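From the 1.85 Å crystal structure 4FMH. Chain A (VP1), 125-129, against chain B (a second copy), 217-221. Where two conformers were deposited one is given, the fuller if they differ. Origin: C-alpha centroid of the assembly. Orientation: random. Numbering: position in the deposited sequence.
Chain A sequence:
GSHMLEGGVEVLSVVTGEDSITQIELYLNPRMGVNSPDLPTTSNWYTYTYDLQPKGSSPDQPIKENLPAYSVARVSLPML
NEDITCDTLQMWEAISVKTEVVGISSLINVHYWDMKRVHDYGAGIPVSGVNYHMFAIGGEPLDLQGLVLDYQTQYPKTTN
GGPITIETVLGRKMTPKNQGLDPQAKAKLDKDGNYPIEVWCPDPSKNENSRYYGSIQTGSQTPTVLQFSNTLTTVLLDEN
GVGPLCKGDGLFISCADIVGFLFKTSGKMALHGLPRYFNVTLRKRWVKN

Chain A 125-129: IPVSG
Chain B 217-221: QTGSQ

A local contact between copies of one protein can set a single directional bond beside a patch of close packing, and two short stretches of VP1 give an example. Neither segment pairs with the other as a regular strand. They run obliquely to each other, with a broadly opposed component. The CA atoms of A:Pro126 and B:Gly219 are the nearest across the stretches, 5.8 Å apart, and the two stretches together bury 199 Å².

Chain B enters with B:Gln217, extended at phi/psi -142/118 and with chi1 and chi2 both t and chi3 at -67°. It stays out of reach of chain A.

B:Thr218 makes the one hydrogen bond between the stretches. Its backbone remains extended at -98/-169, its CA-to-CB bond points toward chain A, and chi1 is p at 70°. This places OG1 2.7 Å from the carbonyl O of A:Val127, and the hydroxyl donates a short hydrogen bond to it. The acceptor belongs to the main chain, so A:Val127 can take part while its own CA-to-CB bond points away from chain B; its chi1 is t and its backbone sits at -55/120. The same OG1 lies 3.6 Å from CB of A:Ser128, and CB of B:Thr218 packs 4.0 Å from CB of A:Pro126. One residue thus combines a polar anchor with nonpolar packing.

At B:Gly219 the backbone turns to 97/152, where a CB would be jammed against the preceding carbonyl O; the conformation by itself calls for glycine. The amide N lies 3.4 Å from CG of A:Pro126, a carbon that cannot accept its proton, and this N finds no partner anywhere in the model. Close packing is here accompanied by an unsatisfied donor. A:Pro126 has a C-gamma endo ring and phi/psi -69/158, with its CA-to-CB bond directed toward chain B.

Within chain A, the deposited conformer of A:Ser128 described here has phi/psi -164/172 and chi1 p at 53°. Its OG donates a 2.9 Å hydrogen bond to the carbonyl O of A:Pro126, tying together the segment that carries the acceptor for B:Thr218.

B:Ser220, at -85/-36 with chi1 p, ends the contact: its N is 4.1 Å from CG of A:Pro126, and its CA-to-CB bond points sideways. B:Gln221, at -127/19 with chi1 m, chi2 t and chi3 48°, is out of reach. On chain A, A:Ile125 (-70/121, chi1 m, chi2 t) and A:Gly129 (108/-133) flank the contacting residues without joining them.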

ATOM      1  N   ILE A 125     -20.013 -14.054   1.414  1.00 14.32           N
ATOM      2  CA  ILE A 125     -18.633 -13.695   1.097  1.00 12.73           C
ATOM      3  C   ILE A 125     -18.705 -12.753  -0.094  1.00 12.45           C
ATOM      4  O   ILE A 125     -19.238 -13.125  -1.147  1.00 13.85           O
ATOM      5  CB  ILE A 125     -17.794 -14.924   0.718  1.00 11.14           C
ATOM      6  CG1 ILE A 125     -17.857 -15.971   1.835  1.00  9.92           C
ATOM      7  CG2 ILE A 125     -16.338 -14.511   0.370  1.00 12.74           C
ATOM      8  CD1 ILE A 125     -17.188 -17.293   1.500  1.00 14.53           C
ATOM      9  N   PRO A 126     -18.186 -11.524   0.066  1.00 12.76           N
ATOM     10  CA  PRO A 126     -18.306 -10.559  -1.021  1.00 13.36           C
ATOM     11  C   PRO A 126     -17.448 -10.935  -2.229  1.00 12.39           C
ATOM     12  O   PRO A 126     -16.490 -11.699  -2.098  1.00 11.43           O
ATOM     13  CB  PRO A 126     -17.815  -9.243  -0.402  1.00 13.81           C
ATOM     14  CG  PRO A 126     -17.071  -9.615   0.815  1.00 16.08           C
ATOM     15  CD  PRO A 126     -17.588 -10.943   1.282  1.00 12.78           C
ATOM     16  N   VAL A 127     -17.807 -10.402  -3.393  1.00 12.68           N
ATOM     17  CA  VAL A 127     -17.016 -10.610  -4.597  1.00 12.24           C
ATOM     18  C   VAL A 127     -15.572 -10.178  -4.307  1.00 10.97           C
ATOM     19  O   VAL A 127     -15.313  -9.022  -3.975  1.00 10.36           O
ATOM     20  CB  VAL A 127     -17.633  -9.901  -5.836  1.00 11.95           C
ATOM     21  CG1 VAL A 127     -16.676  -9.954  -7.028  1.00 12.02           C
ATOM     22  CG2 VAL A 127     -18.964 -10.557  -6.215  1.00 11.49           C
ATOM     23  N   SER A 128     -14.647 -11.122  -4.446  0.80 11.67           N
ATOM     24  CA  SER A 128     -13.249 -10.917  -4.097  0.80 10.64           C
ATOM     25  C   SER A 128     -12.384 -11.998  -4.731  0.80 10.95           C
ATOM     26  O   SER A 128     -12.902 -12.955  -5.309  0.80 11.11           O
ATOM     27  CB  SER A 128     -13.075 -10.925  -2.569  0.80 10.21           C
ATOM     28  OG  SER A 128     -13.642 -12.093  -1.995  0.80 11.62           O
ATOM     29  N   GLY A 129     -11.067 -11.832  -4.626  1.00 10.65           N
ATOM     30  CA  GLY A 129     -10.125 -12.782  -5.204  1.00 10.20           C
ATOM     31  C   GLY A 129      -9.410 -12.229  -6.418  1.00 10.57           C
ATOM     32  O   GLY A 129      -8.908 -11.100  -6.401  1.00 11.66           O
TER
ATOM     33  N   GLN B 217     -13.714  -1.477  -1.068  1.00  8.69           N
ATOM     34  CA  GLN B 217     -12.853  -2.517  -0.522  1.00  9.69           C
ATOM     35  C   GLN B 217     -13.747  -3.683  -0.138  1.00  9.88           C
ATOM     36  O   GLN B 217     -14.640  -3.532   0.708  1.00 10.53           O
ATOM     37  CB  GLN B 217     -12.102  -1.981   0.698  1.00  8.58           C
ATOM     38  CG  GLN B 217     -11.467  -3.037   1.592  1.00 10.26           C
ATOM     39  CD  GLN B 217     -10.912  -2.413   2.850  1.00 12.46           C
ATOM     40  OE1 GLN B 217      -9.952  -1.641   2.793  1.00 13.48           O
ATOM     41  NE2 GLN B 217     -11.531  -2.711   3.993  1.00  9.26           N
ATOM     42  N   THR B 218     -13.541  -4.835  -0.774  1.00 12.56           N
ATOM     43  CA  THR B 218     -14.331  -6.031  -0.430  1.00 13.37           C
ATOM     44  C   THR B 218     -13.545  -6.942   0.524  1.00 15.26           C
ATOM     45  O   THR B 218     -12.526  -6.529   1.061  1.00 17.04           O
ATOM     46  CB  THR B 218     -14.874  -6.774  -1.685  1.00 12.36           C
ATOM     47  OG1 THR B 218     -13.803  -7.408  -2.393  1.00 11.09           O
ATOM     48  CG2 THR B 218     -15.587  -5.793  -2.607  1.00 10.90           C
ATOM     49  N   GLY B 219     -14.031  -8.159   0.755  1.00 17.19           N
ATOM     50  CA  GLY B 219     -13.483  -9.027   1.804  1.00 18.18           C
ATOM     51  C   GLY B 219     -14.318  -8.908   3.069  1.00 17.46           C
ATOM     52  O   GLY B 219     -14.928  -7.873   3.313  1.00 18.91           O
ATOM     53  N   SER B 220     -14.346  -9.965   3.878  1.00 17.65           N
ATOM     54  CA  SER B 220     -15.244 -10.025   5.042  1.00 17.60           C
ATOM     55  C   SER B 220     -14.698  -9.375   6.316  1.00 17.78           C
ATOM     56  O   SER B 220     -15.461  -8.793   7.092  1.00 18.09           O
ATOM     57  CB  SER B 220     -15.642 -11.475   5.337  1.00 18.38           C
ATOM     58  OG  SER B 220     -14.495 -12.289   5.491  1.00 20.23           O
ATOM     59  N   GLN B 221     -13.391  -9.493   6.535  1.00 17.13           N
ATOM     60  CA  GLN B 221     -12.751  -8.960   7.735  1.00 16.91           C
ATOM     61  C   GLN B 221     -11.572  -8.058   7.387  1.00 15.51           C
ATOM     62  O   GLN B 221     -10.710  -7.803   8.228  1.00 15.30           O
ATOM     63  CB  GLN B 221     -12.290 -10.102   8.651  1.00 19.53           C
ATOM     64  CG  GLN B 221     -13.420 -10.738   9.468  1.00 24.57           C
ATOM     65  CD  GLN B 221     -12.913 -11.686  10.550  1.00 29.22           C
ATOM     66  OE1 GLN B 221     -12.003 -11.355  11.314  1.00 31.62           O
ATOM     67  NE2 GLN B 221     -13.511 -12.867  10.621  1.00 31.26           N
TER